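Local coordinates for protein benzoylformate decarboxylase (Mycobacterium smegmatis, PDB 4Q9D) that belongs to the thiamine pyrophosphate-dependent enzymes, forming a four-chain assembly of three-domain subunits and holding a magnesium ion in its C-terminal cofactor-binding domain, at residues Lys5-Val10 with Asp164-Pro169; Leu72-Gly77 with Pro111-Pro116; Ser84-Tyr89 with Thr400-Ile405; Gln151-Pro156 with Ala300-Ser305; Ala411-Ala416 with His450-Val455. All coordinates share one frame; numbering follows the deposited sequence.

Contact 1: residues Lys5-Val10 with Asp164-Pro169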
# COMPACT_ATOMS: atom_id res chain seq x y z
N LYS B 5 -6.50 28.49 -23.64
CA LYS B 5 -5.78 27.21 -23.65
C LYS B 5 -6.36 26.29 -22.58
O LYS B 5 -6.64 26.72 -21.46
CB LYS B 5 -4.30 27.43 -23.36
CG LYS B 5 -3.64 28.41 -24.28
CD LYS B 5 -3.54 27.86 -25.66
CE LYS B 5 -2.31 28.43 -26.37
NZ LYS B 5 -2.38 28.21 -27.84
N THR B 6 -6.56 25.03 -22.93
CA THR B 6 -6.99 24.03 -21.97
C THR B 6 -5.79 23.27 -21.40
O THR B 6 -4.67 23.35 -21.92
CB THR B 6 -7.90 23.02 -22.65
OG1 THR B 6 -7.16 22.40 -23.70
CG2 THR B 6 -9.17 23.75 -23.26
N VAL B 7 -6.03 22.52 -20.35
CA VAL B 7 -5.03 21.60 -19.82
C VAL B 7 -4.45 20.71 -20.94
O VAL B 7 -3.24 20.47 -21.00
CB VAL B 7 -5.65 20.75 -18.69
CG1 VAL B 7 -4.78 19.49 -18.40
CG2 VAL B 7 -5.84 21.62 -17.42
N HIS B 8 -5.31 20.26 -21.85
CA HIS B 8 -4.91 19.46 -23.01
C HIS B 8 -3.90 20.22 -23.89
O HIS B 8 -2.84 19.67 -24.24
CB HIS B 8 -6.17 19.08 -23.81
CG HIS B 8 -5.95 18.08 -24.90
ND1 HIS B 8 -5.36 18.41 -26.11
CD2 HIS B 8 -6.27 16.76 -24.99
CE1 HIS B 8 -5.34 17.34 -26.89
NE2 HIS B 8 -5.88 16.33 -26.24
N ASP B 9 -4.20 21.48 -24.22
CA ASP B 9 -3.30 22.30 -25.04
C ASP B 9 -1.91 22.41 -24.44
O ASP B 9 -0.90 22.15 -25.10
CB ASP B 9 -3.83 23.74 -25.22
CG ASP B 9 -5.12 23.81 -26.02
OD1 ASP B 9 -5.29 23.01 -26.97
OD2 ASP B 9 -5.98 24.66 -25.68
N VAL B 10 -1.86 22.88 -23.20
CA VAL B 10 -0.57 23.16 -22.61
C VAL B 10 0.20 21.87 -22.25
O VAL B 10 1.43 21.89 -22.17
CB VAL B 10 -0.67 24.15 -21.41
CG1 VAL B 10 -1.54 25.37 -21.79
CG2 VAL B 10 -1.24 23.48 -20.19
N ASP B 164 -12.10 14.19 -17.21
CA ASP B 164 -12.69 15.52 -17.36
C ASP B 164 -11.64 16.59 -17.21
O ASP B 164 -11.91 17.75 -17.49
CB ASP B 164 -13.88 15.75 -16.38
CG ASP B 164 -13.52 15.46 -14.93
OD1 ASP B 164 -12.85 14.44 -14.67
OD2 ASP B 164 -13.90 16.24 -14.03
N ASP B 165 -10.43 16.21 -16.80
CA ASP B 165 -9.40 17.21 -16.54
C ASP B 165 -8.96 17.94 -17.81
O ASP B 165 -8.60 19.12 -17.78
CB ASP B 165 -8.15 16.58 -15.84
CG ASP B 165 -8.38 16.30 -14.34
OD1 ASP B 165 -9.50 16.56 -13.84
OD2 ASP B 165 -7.45 15.81 -13.67
N TRP B 166 -8.94 17.22 -18.92
CA TRP B 166 -8.23 17.66 -20.11
C TRP B 166 -8.86 18.90 -20.74
O TRP B 166 -8.17 19.72 -21.35
CB TRP B 166 -8.19 16.50 -21.13
CG TRP B 166 -7.28 15.37 -20.66
CD1 TRP B 166 -7.66 14.17 -20.16
CD2 TRP B 166 -5.85 15.41 -20.57
NE1 TRP B 166 -6.56 13.43 -19.79
CE2 TRP B 166 -5.43 14.18 -20.04
CE3 TRP B 166 -4.89 16.37 -20.91
CZ2 TRP B 166 -4.09 13.86 -19.85
CZ3 TRP B 166 -3.55 16.06 -20.71
CH2 TRP B 166 -3.16 14.81 -20.17
N ASP B 167 -10.18 19.03 -20.61
CA ASP B 167 -10.90 20.16 -21.20
C ASP B 167 -11.00 21.36 -20.28
O ASP B 167 -11.56 22.37 -20.66
CB ASP B 167 -12.29 19.71 -21.68
CG ASP B 167 -12.19 18.78 -22.88
OD1 ASP B 167 -11.17 18.90 -23.61
OD2 ASP B 167 -13.10 17.93 -23.07
N LYS B 168 -10.40 21.29 -19.09
CA LYS B 168 -10.43 22.45 -18.20
C LYS B 168 -9.47 23.56 -18.67
O LYS B 168 -8.46 23.29 -19.30
CB LYS B 168 -10.16 22.00 -16.76
CG LYS B 168 -11.20 20.96 -16.27
CD LYS B 168 -12.56 21.66 -16.11
CE LYS B 168 -13.57 20.79 -15.37
NZ LYS B 168 -14.01 19.69 -16.25
N PRO B 169 -9.79 24.83 -18.36
CA PRO B 169 -8.87 25.93 -18.70
C PRO B 169 -7.52 25.70 -18.02
O PRO B 169 -7.50 25.40 -16.83
CB PRO B 169 -9.55 27.18 -18.09
CG PRO B 169 -11.02 26.83 -18.08
CD PRO B 169 -11.07 25.31 -17.80
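V7 and H8, the first two residues of helix 7-18, are tied to the loop 164-169 by two backbone bonds, next to a capping box formed by T6 and D9. V7 N donates to K168 O over 2.8 Å, nearly along the C=O axis (171° at the oxygen). H8 N reaches W166 O at 3.0 Å, in the carbonyl plane and on a lone pair. Both acceptors belong to the type I turn D165-K168, which therefore presents its carbonyls to N-H groups in the first turn of the helix. Just before the helix, T6 and P169 form a single backbone bridge, their CA atoms 4.2 Å apart.

The V7 side chain, followed outward, meets this turn at every atom. Its CB is 3.5 Å from D165 O. CG1, anti to the backbone N (chi1 163°), meets W166 CE3 at 4.0 Å, the two side chains crossing at about a right angle. CG2, on the other branch, lies 3.6 Å from K168 O. V138 of helix 138-150 touches V7, D165 and W166 alike. The contact joins the start of one helix of the N-terminal domain to the loop after strand 157-162.

The box fixes the cap in both directions: D9 N donates to T6 OG1, and T6 N approaches D9 OD2 from above the carboxylate plane at 2.8 Å.

Contact 2: residues Leu72-Gly77 with Pro111-Pro116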
# COMPACT_ATOMS: atom_id res chain seq x y z
N LEU B 72 -2.72 3.89 -21.11
CA LEU B 72 -3.43 2.63 -20.87
C LEU B 72 -4.86 2.90 -20.42
O LEU B 72 -5.17 3.95 -19.86
CB LEU B 72 -2.70 1.82 -19.75
CG LEU B 72 -1.20 1.55 -19.97
CD1 LEU B 72 -0.55 0.75 -18.82
CD2 LEU B 72 -1.01 0.81 -21.26
N HIS B 73 -5.74 1.93 -20.65
CA HIS B 73 -7.15 2.06 -20.37
C HIS B 73 -7.55 1.75 -18.89
O HIS B 73 -7.82 0.58 -18.54
CB HIS B 73 -7.92 1.09 -21.28
CG HIS B 73 -9.40 1.19 -21.15
ND1 HIS B 73 -10.06 2.40 -21.10
CD2 HIS B 73 -10.36 0.23 -21.07
CE1 HIS B 73 -11.36 2.19 -20.98
NE2 HIS B 73 -11.57 0.88 -20.98
N THR B 74 -7.63 2.79 -18.07
CA THR B 74 -8.06 2.69 -16.66
C THR B 74 -7.49 1.45 -15.93
O THR B 74 -6.32 1.09 -16.15
CB THR B 74 -9.63 2.86 -16.52
OG1 THR B 74 -10.01 2.82 -15.14
CG2 THR B 74 -10.40 1.79 -17.31
N ALA B 75 -8.28 0.81 -15.07
CA ALA B 75 -7.71 -0.28 -14.25
C ALA B 75 -7.38 -1.52 -15.08
O ALA B 75 -6.40 -2.23 -14.81
CB ALA B 75 -8.65 -0.66 -13.11
N ALA B 76 -8.24 -1.78 -16.06
CA ALA B 76 -8.19 -2.96 -16.93
C ALA B 76 -6.91 -2.97 -17.74
O ALA B 76 -6.18 -3.98 -17.79
CB ALA B 76 -9.41 -2.96 -17.87
N GLY B 77 -6.64 -1.85 -18.40
CA GLY B 77 -5.47 -1.72 -19.25
C GLY B 77 -4.21 -1.62 -18.41
O GLY B 77 -3.16 -2.23 -18.74
N PRO B 111 -18.23 4.36 -10.37
CA PRO B 111 -18.97 3.98 -11.59
C PRO B 111 -18.22 2.95 -12.43
O PRO B 111 -17.11 2.52 -12.06
CB PRO B 111 -19.10 5.32 -12.34
CG PRO B 111 -17.86 6.10 -11.94
CD PRO B 111 -17.65 5.71 -10.46
N TYR B 112 -18.82 2.53 -13.55
CA TYR B 112 -18.23 1.50 -14.42
C TYR B 112 -16.88 2.01 -14.91
O TYR B 112 -16.76 3.18 -15.31
CB TYR B 112 -19.12 1.33 -15.65
CG TYR B 112 -18.95 0.06 -16.47
CD1 TYR B 112 -19.26 -1.18 -15.95
CD2 TYR B 112 -18.56 0.13 -17.81
CE1 TYR B 112 -19.18 -2.33 -16.72
CE2 TYR B 112 -18.46 -1.02 -18.59
CZ TYR B 112 -18.78 -2.24 -18.04
OH TYR B 112 -18.73 -3.37 -18.80
N LEU B 113 -15.89 1.12 -14.88
CA LEU B 113 -14.52 1.41 -15.33
C LEU B 113 -13.81 2.51 -14.53
O LEU B 113 -12.83 3.07 -14.97
CB LEU B 113 -14.49 1.72 -16.83
CG LEU B 113 -14.63 0.42 -17.65
CD1 LEU B 113 -15.02 0.72 -19.09
CD2 LEU B 113 -13.35 -0.47 -17.61
N ASN B 114 -14.32 2.81 -13.35
CA ASN B 114 -13.57 3.59 -12.36
C ASN B 114 -12.32 2.80 -11.98
O ASN B 114 -12.32 1.57 -12.03
CB ASN B 114 -14.43 3.80 -11.12
CG ASN B 114 -13.86 4.81 -10.17
OD1 ASN B 114 -13.29 5.82 -10.58
ND2 ASN B 114 -14.06 4.57 -8.86
N ASN B 115 -11.28 3.51 -11.58
CA ASN B 115 -10.05 2.91 -11.12
C ASN B 115 -9.78 3.41 -9.69
O ASN B 115 -8.91 4.24 -9.48
CB ASN B 115 -8.89 3.29 -12.06
CG ASN B 115 -7.62 2.47 -11.78
OD1 ASN B 115 -7.65 1.50 -11.01
ND2 ASN B 115 -6.51 2.85 -12.41
N PRO B 116 -10.54 2.90 -8.72
CA PRO B 116 -10.42 3.36 -7.32
C PRO B 116 -9.06 3.03 -6.71
O PRO B 116 -8.52 1.95 -6.98
CB PRO B 116 -11.55 2.61 -6.57
CG PRO B 116 -11.82 1.39 -7.41
CD PRO B 116 -11.52 1.80 -8.87
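T74 OG1 donates to L113 O over 2.8 Å, the one hydrogen bond between the segments, linking T74 to the type II turn P111-N114. The hydroxyl stands above the carbonyl plane of L113, 38° out of it. Its place follows from chi1 of -178°, which sets OG1 anti to the backbone N and turns CG2 into the crowded position between N and the carbonyl carbon.

From there CG2 serves two neighbours. It lies 3.7 Å above the plane of the H73 ring, over its centre, and it also meets L113 CD2 at 3.7 Å, the T74 and L113 side chains crossing at about a right angle. L113 CD1 goes on to H73 NE2 at 3.9 Å, an oblique approach to the imidazole. The leucine thus packs against both the ring and the methyl group that covers one of its faces. E31 ties H73 and T74 together: OE1 accepts from H73 ND1 and OE2 from T74 N.

Both segments reach the subunit interface: L113 packs on S402 and A76 on G404 of the second subunit. The contact lies within the N-terminal domain, where the chain leaves strand 68-72, and borders another copy of the protein.

Beyond the turn, N115 slides past T74 in the opposite direction, its CB 3.3 Å from T74 OG1, and its amide lies against A75, with N115 OD1 3.2 Å from A75 CB.

Contact 3: residues Ser84-Tyr89 with Thr400-Ile405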
# COMPACT_ATOMS: atom_id res chain seq x y z
N SER B 84 4.76 -6.46 -17.85
CA SER B 84 5.79 -5.68 -18.56
C SER B 84 6.31 -4.55 -17.68
O SER B 84 7.47 -4.16 -17.76
CB SER B 84 5.21 -5.09 -19.86
OG SER B 84 4.81 -6.11 -20.74
N LEU B 85 5.45 -4.02 -16.80
CA LEU B 85 5.89 -2.98 -15.88
C LEU B 85 7.07 -3.48 -14.98
O LEU B 85 8.07 -2.79 -14.81
CB LEU B 85 4.70 -2.46 -15.03
CG LEU B 85 5.10 -1.43 -13.98
CD1 LEU B 85 5.72 -0.16 -14.65
CD2 LEU B 85 3.89 -1.07 -13.06
N VAL B 86 6.96 -4.68 -14.43
CA VAL B 86 8.04 -5.26 -13.62
C VAL B 86 9.35 -5.27 -14.42
O VAL B 86 10.38 -4.83 -13.95
CB VAL B 86 7.70 -6.71 -13.20
CG1 VAL B 86 8.87 -7.37 -12.36
CG2 VAL B 86 6.41 -6.73 -12.41
N ALA B 87 9.27 -5.75 -15.67
CA ALA B 87 10.45 -5.76 -16.55
C ALA B 87 11.07 -4.37 -16.75
O ALA B 87 12.28 -4.21 -16.68
CB ALA B 87 10.10 -6.40 -17.91
N ALA B 88 10.23 -3.36 -17.02
CA ALA B 88 10.71 -2.00 -17.21
C ALA B 88 11.34 -1.47 -15.92
O ALA B 88 12.35 -0.77 -15.93
CB ALA B 88 9.53 -1.07 -17.67
N TYR B 89 10.70 -1.78 -14.80
CA TYR B 89 11.20 -1.33 -13.53
C TYR B 89 12.58 -1.98 -13.24
O TYR B 89 13.54 -1.30 -12.84
CB TYR B 89 10.20 -1.68 -12.42
CG TYR B 89 10.67 -1.18 -11.06
CD1 TYR B 89 10.22 0.04 -10.58
CD2 TYR B 89 11.55 -1.92 -10.27
CE1 TYR B 89 10.62 0.52 -9.33
CE2 TYR B 89 11.97 -1.45 -9.02
CZ TYR B 89 11.50 -0.23 -8.56
OH TYR B 89 11.90 0.25 -7.33
N THR B 400 14.76 -9.43 -21.55
CA THR B 400 13.84 -9.05 -20.47
C THR B 400 14.57 -8.56 -19.23
O THR B 400 15.51 -9.22 -18.75
CB THR B 400 12.93 -10.21 -20.08
OG1 THR B 400 12.24 -9.85 -18.87
CG2 THR B 400 13.76 -11.52 -19.83
N GLY B 401 14.15 -7.39 -18.73
CA GLY B 401 14.71 -6.81 -17.51
C GLY B 401 14.46 -7.69 -16.29
O GLY B 401 15.28 -7.77 -15.38
N SER B 402 13.32 -8.38 -16.28
CA SER B 402 12.91 -9.10 -15.09
C SER B 402 13.14 -10.62 -15.16
O SER B 402 13.11 -11.29 -14.13
CB SER B 402 11.43 -8.89 -14.83
OG SER B 402 10.69 -9.41 -15.93
N GLY B 403 13.34 -11.16 -16.35
CA GLY B 403 13.28 -12.61 -16.53
C GLY B 403 11.89 -13.07 -16.97
O GLY B 403 11.72 -14.20 -17.43
N GLY B 404 10.88 -12.21 -16.87
CA GLY B 404 9.57 -12.60 -17.39
C GLY B 404 9.52 -12.63 -18.92
O GLY B 404 10.00 -11.69 -19.59
N ILE B 405 8.95 -13.69 -19.50
CA ILE B 405 8.90 -13.80 -20.96
C ILE B 405 7.66 -13.11 -21.55
O ILE B 405 6.80 -12.60 -20.82
CB ILE B 405 9.05 -15.27 -21.44
CG1 ILE B 405 7.94 -16.14 -20.86
CG2 ILE B 405 10.39 -15.81 -20.98
CD1 ILE B 405 8.08 -17.63 -21.19
O HOH W 1 12.98 -4.62 -19.41
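The backbones of A87 and S402 come within 4.4 Å, CA to CA, where helix 82-90 of the N-terminal domain meets the loop 400-405 between strand 397-399 and helix 408-421 of the C-terminal domain. G401, which has no side chain, brings its CA to 3.7 Å from A87 O. A water also spans this place, donating to A87 O and accepting from G401 N, both bonds weak.

S402 and A87 carry the side-chain contact. S402 CB lies 3.7 Å from A87 CA and 3.9 Å from V86 CG1. Chi1 of 62° sets S402 OG between the backbone N and the carbonyl carbon, and there OG meets A87 CB at 3.7 Å.

The same hydroxyl accepts from G404 N at 3.0 Å, an ST turn. A second ST turn overlaps it: T400 OG1 accepts from S402 N at 3.2 Å, takes a weak bond from G403 N, and donates to G404 O. Two accepted bonds, one of them weak, and one donated bond thus hold T400 OG1. M121 of the second subunit packs on V86, and Y112 of that subunit on T400.

The hydroxyls of T400 and S402 thus make bonds within the loop rather than across to the helix. At this place the two domains meet by van der Waals contact, with a weak water bridge beside it.

Contact 4: residues Gln151-Pro156 with Ala300-Ser305; sequences QPPMGP and ADPHRS
P153 presses its ring against A300, D301 and P302, and all three ring carbons beyond CA take part. CB lies 3.6 Å from A300 O, CG 3.5 Å from D301 OD1, and CD 3.7 Å from P302 CD, the last being a tip-to-tip meeting of two prolines. The P153 and D301 side chains cross at about a right angle. The peptide bond before P153 is cis, and its ring points to the other segment.

Away from this ring the fit is loose. The nearest approach of P152 is from P152 C to A300 O, at 4.4 Å. No hydrogen bond crosses, and all five touching residues keep some exposure to solvent. Outside partners hold the loop: K127 NZ donates to P153 O, and the Q151 side chain bonds to P302 and S305 of the third subunit.

D301 has a second task. Its CG is anti to the backbone N (chi1 -177°). Its OD1 accepts from H303 N at 2.9 Å, met from above the carboxylate plane. This N-cap opens helix 302-307 just after strand 294-299, with A300 between, a strand-to-helix passage of the Rossmann-type central domain, here abutted by a loop leading into strand 157-162 of the N-terminal domain.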
# COMPACT_ATOMS: atom_id res chain seq x y z
N GLN B 151 15.60 11.06 -13.17
CA GLN B 151 16.66 11.17 -12.16
C GLN B 151 17.11 9.77 -11.77
O GLN B 151 16.33 8.82 -11.79
CB GLN B 151 16.21 11.98 -10.95
CG GLN B 151 15.88 13.44 -11.31
CD GLN B 151 15.46 14.24 -10.09
OE1 GLN B 151 16.02 15.31 -9.80
NE2 GLN B 151 14.46 13.73 -9.35
N PRO B 152 18.40 9.63 -11.44
CA PRO B 152 18.97 8.27 -11.26
C PRO B 152 18.58 7.66 -9.90
O PRO B 152 18.42 8.39 -8.94
CB PRO B 152 20.48 8.51 -11.32
CG PRO B 152 20.67 9.95 -10.88
CD PRO B 152 19.44 10.67 -11.46
N PRO B 153 18.38 6.33 -9.84
CA PRO B 153 18.34 5.46 -11.02
C PRO B 153 17.01 5.60 -11.74
O PRO B 153 15.96 5.72 -11.08
CB PRO B 153 18.47 4.06 -10.42
CG PRO B 153 17.78 4.18 -9.10
CD PRO B 153 18.09 5.59 -8.59
N MET B 154 17.04 5.58 -13.07
CA MET B 154 15.84 5.79 -13.85
C MET B 154 14.84 4.67 -13.63
O MET B 154 15.21 3.60 -13.18
CB MET B 154 16.18 5.87 -15.34
CG MET B 154 17.02 7.09 -15.70
SD MET B 154 17.29 7.25 -17.45
CE MET B 154 18.19 8.79 -17.53
N GLY B 155 13.58 4.92 -13.95
CA GLY B 155 12.56 3.91 -13.79
C GLY B 155 11.18 4.41 -14.18
O GLY B 155 10.99 5.60 -14.47
N PRO B 156 10.21 3.51 -14.20
CA PRO B 156 8.88 3.91 -14.68
C PRO B 156 8.08 4.62 -13.59
O PRO B 156 8.27 4.38 -12.38
CB PRO B 156 8.22 2.57 -15.04
CG PRO B 156 8.88 1.57 -14.08
CD PRO B 156 10.32 2.05 -13.97
N ALA B 300 24.54 2.76 -10.00
CA ALA B 300 23.76 4.01 -9.96
C ALA B 300 22.47 3.78 -9.17
O ALA B 300 21.72 4.72 -8.91
CB ALA B 300 23.44 4.51 -11.36
N ASP B 301 22.23 2.53 -8.77
CA ASP B 301 20.98 2.20 -8.08
C ASP B 301 21.18 1.81 -6.62
O ASP B 301 21.53 0.68 -6.31
CB ASP B 301 20.24 1.10 -8.84
CG ASP B 301 18.87 0.76 -8.22
OD1 ASP B 301 18.50 1.34 -7.17
OD2 ASP B 301 18.17 -0.12 -8.79
N PRO B 302 20.90 2.75 -5.70
CA PRO B 302 21.10 2.52 -4.27
C PRO B 302 20.41 1.26 -3.75
O PRO B 302 20.82 0.72 -2.73
CB PRO B 302 20.51 3.78 -3.60
CG PRO B 302 20.37 4.79 -4.72
CD PRO B 302 20.19 4.02 -5.97
N HIS B 303 19.35 0.82 -4.44
CA HIS B 303 18.68 -0.39 -4.03
C HIS B 303 19.61 -1.60 -4.23
O HIS B 303 19.66 -2.52 -3.39
CB HIS B 303 17.36 -0.62 -4.81
CG HIS B 303 16.78 -1.97 -4.57
ND1 HIS B 303 16.88 -3.01 -5.48
CD2 HIS B 303 16.17 -2.51 -3.48
CE1 HIS B 303 16.32 -4.09 -4.98
NE2 HIS B 303 15.87 -3.81 -3.77
N ARG B 304 20.33 -1.60 -5.35
CA ARG B 304 21.27 -2.69 -5.66
C ARG B 304 22.47 -2.77 -4.71
O ARG B 304 22.92 -3.86 -4.37
CB ARG B 304 21.75 -2.62 -7.12
CG ARG B 304 20.72 -3.16 -8.10
CD ARG B 304 20.26 -4.52 -7.53
NE ARG B 304 18.97 -4.99 -8.02
CZ ARG B 304 18.47 -6.21 -7.78
NH1 ARG B 304 19.16 -7.12 -7.07
NH2 ARG B 304 17.30 -6.52 -8.28
N SER B 305 22.97 -1.62 -4.26
CA SER B 305 24.04 -1.65 -3.25
C SER B 305 23.44 -2.01 -1.89
O SER B 305 24.10 -2.65 -1.07
CB SER B 305 24.77 -0.30 -3.17
OG SER B 305 23.83 0.77 -3.22

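Contact 5: residues Ala411-Ala416 with His450-Val455; sequences AAVGIA and HKLPIV
Chi1 of -53° places I454 CG1 anti to the carbonyl carbon, near A416, and chi2 of 173° extends CD1 onward to the helix backbone. CG1 is 3.7 Å from A416 CB, while CD1 meets A412 O at 3.4 Å and V413 CA at 3.6 Å. The isoleucine therefore touches two successive turns of helix 408-421. L452 comes in beside it, its CG also anti to the carbonyl carbon (chi1 -63°). Its CD1 meets V413 CG1 at 3.5 Å, a close approach for two methyl groups, with the two side chains crossing at about a right angle. A416 CB touches both L452 and I454, lying 4.0 Å from L452 CB.

No hydrogen bond crosses, and the side chains that meet are wholly aliphatic. K451, with positive phi, ends helix 443-449 in a Schellman motif, after which the chain turns through L452 and P453 into strand 454-460. On the helix, A412 also meets V375 of strand 373-377, and V413 is touched by M56 of helix 50-64. A helix lying on a parallel sheet in this way is the basic layer packing of the alpha/beta fold of thiamine pyrophosphate-binding domains.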
# COMPACT_ATOMS: atom_id res chain seq x y z
N ALA B 411 9.38 -5.77 -27.31
CA ALA B 411 10.58 -4.94 -27.18
C ALA B 411 11.32 -4.81 -28.52
O ALA B 411 11.84 -3.74 -28.85
CB ALA B 411 11.53 -5.51 -26.10
N ALA B 412 11.39 -5.90 -29.28
CA ALA B 412 12.00 -5.83 -30.61
C ALA B 412 11.31 -4.79 -31.51
O ALA B 412 11.97 -4.08 -32.27
CB ALA B 412 11.99 -7.21 -31.28
N VAL B 413 9.98 -4.75 -31.46
CA VAL B 413 9.20 -3.80 -32.24
C VAL B 413 9.54 -2.39 -31.76
O VAL B 413 9.79 -1.48 -32.56
CB VAL B 413 7.67 -4.05 -32.08
CG1 VAL B 413 6.86 -3.01 -32.89
CG2 VAL B 413 7.31 -5.45 -32.52
N GLY B 414 9.57 -2.20 -30.43
CA GLY B 414 9.99 -0.92 -29.86
C GLY B 414 11.41 -0.50 -30.24
O GLY B 414 11.65 0.66 -30.56
N ILE B 415 12.35 -1.44 -30.19
CA ILE B 415 13.73 -1.13 -30.56
C ILE B 415 13.83 -0.70 -32.03
O ILE B 415 14.51 0.27 -32.35
CB ILE B 415 14.66 -2.36 -30.31
CG1 ILE B 415 14.84 -2.58 -28.79
CG2 ILE B 415 16.03 -2.15 -30.98
CD1 ILE B 415 15.12 -4.08 -28.41
N ALA B 416 13.14 -1.41 -32.91
CA ALA B 416 13.19 -1.04 -34.33
C ALA B 416 12.52 0.32 -34.59
O ALA B 416 13.02 1.13 -35.39
CB ALA B 416 12.57 -2.13 -35.20
N HIS B 450 4.03 -1.18 -39.18
CA HIS B 450 5.05 -0.14 -39.36
C HIS B 450 6.21 -0.59 -40.24
O HIS B 450 7.22 0.12 -40.34
CB HIS B 450 5.57 0.37 -38.01
CG HIS B 450 4.52 1.04 -37.20
ND1 HIS B 450 4.43 2.41 -37.09
CD2 HIS B 450 3.47 0.54 -36.50
CE1 HIS B 450 3.38 2.72 -36.35
NE2 HIS B 450 2.78 1.61 -35.98
N LYS B 451 6.06 -1.76 -40.87
CA LYS B 451 7.06 -2.30 -41.79
C LYS B 451 8.46 -2.26 -41.18
O LYS B 451 9.38 -1.72 -41.76
CB LYS B 451 7.05 -1.52 -43.10
CG LYS B 451 5.76 -1.68 -43.92
CD LYS B 451 5.81 -0.73 -45.12
CE LYS B 451 4.59 -0.86 -46.00
NZ LYS B 451 3.36 -0.50 -45.26
N LEU B 452 8.61 -2.84 -39.99
CA LEU B 452 9.88 -2.76 -39.30
C LEU B 452 10.85 -3.86 -39.78
O LEU B 452 10.42 -4.98 -40.09
CB LEU B 452 9.64 -2.83 -37.79
CG LEU B 452 8.81 -1.65 -37.26
CD1 LEU B 452 8.34 -1.89 -35.82
CD2 LEU B 452 9.64 -0.39 -37.35
N PRO B 453 12.16 -3.55 -39.84
CA PRO B 453 13.15 -4.57 -40.23
C PRO B 453 13.48 -5.45 -39.04
O PRO B 453 14.55 -5.34 -38.41
CB PRO B 453 14.38 -3.74 -40.66
CG PRO B 453 14.29 -2.51 -39.75
CD PRO B 453 12.79 -2.23 -39.59
N ILE B 454 12.56 -6.37 -38.76
CA ILE B 454 12.75 -7.31 -37.69
C ILE B 454 12.61 -8.72 -38.23
O ILE B 454 11.65 -9.05 -38.92
CB ILE B 454 11.72 -7.12 -36.56
CG1 ILE B 454 11.70 -5.66 -36.07
CG2 ILE B 454 12.02 -8.10 -35.41
CD1 ILE B 454 10.57 -5.42 -35.09
N VAL B 455 13.59 -9.56 -37.90
CA VAL B 455 13.51 -10.97 -38.26
C VAL B 455 13.32 -11.74 -36.97
O VAL B 455 14.22 -11.79 -36.13
CB VAL B 455 14.80 -11.46 -38.97
CG1 VAL B 455 14.66 -12.92 -39.35
CG2 VAL B 455 15.10 -10.59 -40.20

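Contacts 2, 3 and 5 are buried, contact 1 is partly so, and contact 4 lies at the surface. Contacts 1 and 2 both belong to the N-terminal domain, with centres about 21 Å apart, and are the two in which direct hydrogen bonds cross. Contact 5, within the C-terminal domain, joins aliphatic side chains. Contacts 3 and 4 instead join domains and touch each other: Y89 CA lies 3.5 Å from P156 CD, so helix 82-90 adjoins both junctions. Neither has a direct hydrogen bond across it; apart from a weak water bridge in contact 3, their polar bonds shape one side, ST turns in contact 3 and an N-cap in contact 4. Contacts 2, 3 and 4 also meet the second subunit.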